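Long-range contact in carboxynorspermidine decarboxylase (Campylobacter jejuni subsp. jejuni 81116, PDB 3N29), which probably decarboxylates carboxynorspermidine to norspermidine with pyridoxal-5'-phosphate as cofactor: residues A[183-193]-A[222-230]. Numbering follows the deposited sequence.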
ATOM      1  N   ILE A 183      19.198  17.072 -11.838  1.00 14.41           N
ATOM      2  CA  ILE A 183      20.589  17.311 -12.142  1.00 14.17           C
ATOM      3  C   ILE A 183      21.078  18.542 -11.311  1.00 13.92           C
ATOM      4  O   ILE A 183      20.348  19.578 -11.229  1.00 14.39           O
ATOM      5  CB  ILE A 183      20.652  17.617 -13.699  1.00 16.19           C
ATOM      6  CG1 ILE A 183      20.052  16.460 -14.525  1.00 18.28           C
ATOM      7  CG2 ILE A 183      22.050  17.939 -14.206  1.00 14.86           C
ATOM      8  CD1 ILE A 183      19.716  16.926 -15.958  1.00 17.58           C
ATOM      9  N   ARG A 184      22.257  18.441 -10.673  1.00 13.22           N
ATOM     10  CA  ARG A 184      22.811  19.510  -9.849  1.00 13.66           C
ATOM     11  C   ARG A 184      23.427  20.542 -10.811  1.00 13.78           C
ATOM     12  O   ARG A 184      23.780  20.217 -11.963  1.00 12.05           O
ATOM     13  CB  ARG A 184      23.825  18.995  -8.832  1.00 14.69           C
ATOM     14  CG  ARG A 184      23.215  18.140  -7.763  1.00 15.54           C
ATOM     15  CD  ARG A 184      24.265  17.584  -6.793  1.00 18.26           C
ATOM     16  NE  ARG A 184      25.154  16.667  -7.491  1.00 25.23           N
ATOM     17  CZ  ARG A 184      26.337  16.254  -7.012  1.00 28.61           C
ATOM     18  NH1 ARG A 184      26.750  16.622  -5.809  1.00 28.05           N
ATOM     19  NH2 ARG A 184      27.085  15.422  -7.717  1.00 29.43           N
ATOM     20  N   ALA A 185      23.470  21.785 -10.375  1.00 15.05           N
ATOM     21  CA  ALA A 185      23.817  22.913 -11.305  1.00 16.07           C
ATOM     22  C   ALA A 185      25.222  22.764 -11.938  1.00 16.91           C
ATOM     23  O   ALA A 185      25.443  23.110 -13.083  1.00 17.88           O
ATOM     24  CB  ALA A 185      23.699  24.246 -10.575  1.00 15.88           C
ATOM     25  N   LYS A 186      26.153  22.177 -11.220  1.00 17.54           N
ATOM     26  CA  LYS A 186      27.513  21.991 -11.737  1.00 18.35           C
ATOM     27  C   LYS A 186      27.560  21.079 -12.977  1.00 19.48           C
ATOM     28  O   LYS A 186      28.461  21.189 -13.843  1.00 16.84           O
ATOM     29  CB  LYS A 186      28.405  21.409 -10.648  1.00 19.76           C
ATOM     30  CG  LYS A 186      28.058  19.940 -10.264  1.00 19.61           C
ATOM     31  CD  LYS A 186      28.880  19.547  -9.053  1.00 24.66           C
ATOM     32  CE  LYS A 186      28.958  18.089  -8.808  1.00 24.56           C
ATOM     33  NZ  LYS A 186      30.250  17.847  -8.032  1.00 28.49           N
ATOM     34  N   ASP A 187      26.576  20.189 -13.087  1.00 18.55           N
ATOM     35  CA  ASP A 187      26.532  19.322 -14.221  1.00 20.24           C
ATOM     36  C   ASP A 187      25.888  19.978 -15.450  1.00 21.04           C
ATOM     37  O   ASP A 187      25.895  19.394 -16.511  1.00 22.51           O
ATOM     38  CB  ASP A 187      25.830  18.035 -13.824  1.00 19.62           C
ATOM     39  CG  ASP A 187      26.656  17.227 -12.854  1.00 21.43           C
ATOM     40  OD1 ASP A 187      27.892  17.458 -12.694  1.00 22.43           O
ATOM     41  OD2 ASP A 187      26.064  16.378 -12.211  1.00 21.81           O
ATOM     42  N   PHE A 188      25.403  21.205 -15.315  1.00 21.83           N
ATOM     43  CA  PHE A 188      24.959  21.978 -16.487  1.00 22.60           C
ATOM     44  C   PHE A 188      26.103  22.648 -17.206  1.00 23.45           C
ATOM     45  O   PHE A 188      25.951  23.094 -18.343  1.00 22.67           O
ATOM     46  CB  PHE A 188      23.926  23.038 -16.094  1.00 23.19           C
ATOM     47  CG  PHE A 188      22.531  22.511 -15.986  1.00 25.72           C
ATOM     48  CD1 PHE A 188      21.551  22.939 -16.838  1.00 27.26           C
ATOM     49  CD2 PHE A 188      22.206  21.561 -15.021  1.00 26.80           C
ATOM     50  CE1 PHE A 188      20.269  22.432 -16.741  1.00 30.73           C
ATOM     51  CE2 PHE A 188      20.903  21.060 -14.919  1.00 27.42           C
ATOM     52  CZ  PHE A 188      19.952  21.494 -15.788  1.00 28.20           C
ATOM     53  N   GLU A 189      27.258  22.726 -16.564  1.00 23.77           N
ATOM     54  CA  GLU A 189      28.297  23.591 -17.091  1.00 24.91           C
ATOM     55  C   GLU A 189      28.828  23.002 -18.402  1.00 25.64           C
ATOM     56  O   GLU A 189      29.094  21.791 -18.502  1.00 25.41           O
ATOM     57  CB  GLU A 189      29.373  23.787 -16.062  1.00 25.61           C
ATOM     58  CG  GLU A 189      28.892  24.621 -14.886  1.00 28.44           C
ATOM     59  CD  GLU A 189      28.889  26.151 -15.160  1.00 35.21           C
ATOM     60  OE1 GLU A 189      28.512  26.910 -14.226  1.00 37.27           O
ATOM     61  OE2 GLU A 189      29.253  26.607 -16.286  1.00 37.41           O
ATOM     62  N   ASN A 190      28.846  23.829 -19.447  1.00 26.20           N
ATOM     63  CA  ASN A 190      29.389  23.409 -20.740  1.00 26.96           C
ATOM     64  C   ASN A 190      28.606  22.243 -21.396  1.00 26.76           C
ATOM     65  O   ASN A 190      29.163  21.467 -22.186  1.00 27.10           O
ATOM     66  CB  ASN A 190      30.868  23.036 -20.569  1.00 27.49           C
ATOM     67  CG  ASN A 190      31.749  24.248 -20.232  1.00 30.15           C
ATOM     68  OD1 ASN A 190      31.747  25.278 -20.941  1.00 32.91           O
ATOM     69  ND2 ASN A 190      32.520  24.122 -19.160  1.00 32.33           N
ATOM     70  N   VAL A 191      27.326  22.097 -21.046  1.00 25.22           N
ATOM     71  CA  VAL A 191      26.486  21.109 -21.724  1.00 24.34           C
ATOM     72  C   VAL A 191      25.715  21.897 -22.790  1.00 23.54           C
ATOM     73  O   VAL A 191      25.248  23.015 -22.542  1.00 22.03           O
ATOM     74  CB  VAL A 191      25.527  20.363 -20.750  1.00 24.52           C
ATOM     75  CG1 VAL A 191      24.532  19.548 -21.512  1.00 23.81           C
ATOM     76  CG2 VAL A 191      26.343  19.452 -19.790  1.00 24.90           C
ATOM     77  N   ASP A 192      25.657  21.328 -23.988  1.00 22.91           N
ATOM     78  CA  ASP A 192      24.842  21.837 -25.074  1.00 22.62           C
ATOM     79  C   ASP A 192      23.380  21.650 -24.722  1.00 23.03           C
ATOM     80  O   ASP A 192      22.911  20.500 -24.658  1.00 24.11           O
ATOM     81  CB  ASP A 192      25.115  21.024 -26.336  1.00 22.77           C
ATOM     82  CG  ASP A 192      24.371  21.562 -27.554  1.00 24.35           C
ATOM     83  OD1 ASP A 192      23.501  22.490 -27.413  1.00 19.91           O
ATOM     84  OD2 ASP A 192      24.653  21.029 -28.654  1.00 26.95           O
ATOM     85  N   LEU A 193      22.683  22.768 -24.499  1.00 22.71           N
ATOM     86  CA  LEU A 193      21.261  22.787 -24.120  1.00 22.56           C
ATOM     87  C   LEU A 193      20.336  23.269 -25.239  1.00 22.44           C
ATOM     88  O   LEU A 193      19.156  23.580 -24.983  1.00 21.48           O
ATOM     89  CB  LEU A 193      21.068  23.653 -22.853  1.00 22.43           C
ATOM     90  CG  LEU A 193      21.800  23.055 -21.621  1.00 24.51           C
ATOM     91  CD1 LEU A 193      21.735  23.978 -20.406  1.00 23.49           C
ATOM     92  CD2 LEU A 193      21.216  21.661 -21.279  1.00 23.14           C
ATOM     93  N   LYS A 222      21.675  29.273  -8.377  1.00 16.90           N
ATOM     94  CA  LYS A 222      22.449  28.181  -8.941  1.00 16.94           C
ATOM     95  C   LYS A 222      22.269  27.928 -10.451  1.00 15.99           C
ATOM     96  O   LYS A 222      23.210  27.473 -11.114  1.00 15.52           O
ATOM     97  CB  LYS A 222      22.164  26.874  -8.179  1.00 17.44           C
ATOM     98  CG  LYS A 222      22.814  26.745  -6.807  1.00 21.54           C
ATOM     99  CD  LYS A 222      22.238  25.463  -6.062  1.00 27.34           C
ATOM    100  CE  LYS A 222      23.136  24.913  -4.914  1.00 30.27           C
ATOM    101  NZ  LYS A 222      22.388  24.684  -3.615  1.00 31.86           N
ATOM    102  N   PHE A 223      21.076  28.134 -10.984  1.00 15.12           N
ATOM    103  CA  PHE A 223      20.770  27.759 -12.369  1.00 15.45           C
ATOM    104  C   PHE A 223      20.445  28.987 -13.252  1.00 17.19           C
ATOM    105  O   PHE A 223      20.169  28.842 -14.450  1.00 17.91           O
ATOM    106  CB  PHE A 223      19.590  26.804 -12.403  1.00 15.30           C
ATOM    107  CG  PHE A 223      19.820  25.477 -11.709  1.00 14.33           C
ATOM    108  CD1 PHE A 223      20.160  24.337 -12.436  1.00 16.75           C
ATOM    109  CD2 PHE A 223      19.664  25.372 -10.343  1.00 17.15           C
ATOM    110  CE1 PHE A 223      20.356  23.102 -11.801  1.00 14.45           C
ATOM    111  CE2 PHE A 223      19.869  24.148  -9.674  1.00 17.75           C
ATOM    112  CZ  PHE A 223      20.218  23.008 -10.430  1.00 18.12           C
ATOM    113  N   GLY A 224      20.486  30.152 -12.629  1.00 17.98           N
ATOM    114  CA  GLY A 224      20.229  31.480 -13.234  1.00 20.17           C
ATOM    115  C   GLY A 224      20.733  31.728 -14.624  1.00 21.11           C
ATOM    116  O   GLY A 224      19.991  32.240 -15.472  1.00 22.50           O
ATOM    117  N   LYS A 225      21.975  31.336 -14.868  1.00 21.92           N
ATOM    118  CA  LYS A 225      22.630  31.610 -16.142  1.00 22.27           C
ATOM    119  C   LYS A 225      22.012  30.819 -17.317  1.00 21.81           C
ATOM    120  O   LYS A 225      22.188  31.197 -18.474  1.00 21.03           O
ATOM    121  CB  LYS A 225      24.152  31.390 -16.032  1.00 23.06           C
ATOM    122  CG  LYS A 225      24.643  30.022 -16.406  1.00 25.79           C
ATOM    123  CD  LYS A 225      26.092  29.761 -15.950  1.00 29.96           C
ATOM    124  CE  LYS A 225      27.119  30.047 -17.020  1.00 31.95           C
ATOM    125  NZ  LYS A 225      28.333  29.174 -16.782  1.00 31.59           N
ATOM    126  N   TRP A 226      21.230  29.775 -17.021  1.00 20.33           N
ATOM    127  CA  TRP A 226      20.581  29.013 -18.071  1.00 20.19           C
ATOM    128  C   TRP A 226      19.066  29.229 -18.207  1.00 18.79           C
ATOM    129  O   TRP A 226      18.449  28.614 -19.042  1.00 20.43           O
ATOM    130  CB  TRP A 226      20.845  27.505 -17.840  1.00 19.93           C
ATOM    131  CG  TRP A 226      22.294  27.215 -17.786  1.00 21.96           C
ATOM    132  CD1 TRP A 226      23.194  27.305 -18.815  1.00 23.87           C
ATOM    133  CD2 TRP A 226      23.010  26.791 -16.659  1.00 24.22           C
ATOM    134  NE1 TRP A 226      24.442  26.968 -18.379  1.00 23.56           N
ATOM    135  CE2 TRP A 226      24.368  26.659 -17.050  1.00 25.95           C
ATOM    136  CE3 TRP A 226      22.652  26.517 -15.340  1.00 25.74           C
ATOM    137  CZ2 TRP A 226      25.358  26.216 -16.176  1.00 26.53           C
ATOM    138  CZ3 TRP A 226      23.637  26.094 -14.463  1.00 27.34           C
ATOM    139  CH2 TRP A 226      24.979  25.943 -14.882  1.00 25.32           C
ATOM    140  N   ILE A 227      18.453  30.072 -17.391  1.00 19.21           N
ATOM    141  CA  ILE A 227      16.994  30.186 -17.353  1.00 18.32           C
ATOM    142  C   ILE A 227      16.516  31.066 -18.516  1.00 19.56           C
ATOM    143  O   ILE A 227      15.477  30.798 -19.143  1.00 18.04           O
ATOM    144  CB  ILE A 227      16.560  30.758 -15.991  1.00 18.70           C
ATOM    145  CG1 ILE A 227      16.925  29.790 -14.844  1.00 19.24           C
ATOM    146  CG2 ILE A 227      15.100  31.019 -15.923  1.00 18.93           C
ATOM    147  CD1 ILE A 227      16.632  30.418 -13.411  1.00 20.85           C
ATOM    148  N   GLY A 228      17.333  32.077 -18.864  1.00 19.13           N
ATOM    149  CA  GLY A 228      16.950  33.060 -19.882  1.00 19.52           C
ATOM    150  C   GLY A 228      16.758  32.453 -21.255  1.00 20.56           C
ATOM    151  O   GLY A 228      16.013  32.987 -22.093  1.00 19.70           O
ATOM    152  N   GLN A 229      17.411  31.322 -21.501  1.00 19.80           N
ATOM    153  CA  GLN A 229      17.363  30.722 -22.827  1.00 21.27           C
ATOM    154  C   GLN A 229      16.174  29.795 -23.005  1.00 21.19           C
ATOM    155  O   GLN A 229      15.930  29.282 -24.098  1.00 21.42           O
ATOM    156  CB  GLN A 229      18.692  30.019 -23.154  1.00 22.01           C
ATOM    157  CG  GLN A 229      18.934  28.725 -22.294  1.00 23.04           C
ATOM    158  CD  GLN A 229      20.385  28.325 -22.221  1.00 27.13           C
ATOM    159  OE1 GLN A 229      21.258  29.135 -21.875  1.00 25.21           O
ATOM    160  NE2 GLN A 229      20.657  27.040 -22.500  1.00 29.16           N
ATOM    161  N   MET A 230      15.422  29.554 -21.920  1.00 20.57           N
ATOM    162  CA  MET A 230      14.347  28.562 -21.947  1.00 18.18           C
ATOM    163  C   MET A 230      13.038  29.220 -22.397  1.00 18.64           C
ATOM    164  O   MET A 230      12.879  30.461 -22.333  1.00 18.49           O
ATOM    165  CB  MET A 230      14.243  27.936 -20.547  1.00 18.51           C
ATOM    166  CG  MET A 230      15.485  27.159 -20.074  1.00 11.84           C
ATOM    167  SD  MET A 230      15.788  25.808 -21.146  1.00 10.20           S
ATOM    168  CE  MET A 230      17.431  25.297 -20.699  1.00 15.15           C
TER
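F188 and W226 meet at the centre of this contact. F188 CB sits over one face of the W226 six-membered ring, 3.4 Å from its centroid. With CG beside the backbone N (chi1 -83°), the F188 ring runs on past W226, their planes 35° apart. F188 CG lies against W226 CZ3 and CE3, and F188 CD1 is 4.0 Å from W226 CE3. Along the other rim, F188 CD2 and CE2 meet F223 CE1, CE2 at 3.8 Å, on the same side of the F188 plane as W226. F223 points its edge at the face of F188, a T-shaped pair with planes at 90°. A185 CB makes a CH-pi contact over the centre of the F223 ring, 3.7 Å from the centroid. W226 is gripped on both faces, because K225 CG lies opposite F188 CB. K225 NZ reaches E189 OE2 at 2.8 Å, on the syn side of the carboxylate. Loop 183-193 thus packs on the end of helix 209-223 and the turn after it, outside the beta/alpha barrel. All three rings are buried, so the contact rests mainly on apolar and CH-pi packing. The salt bridge joins exposed residues, so solvent probably weakens it.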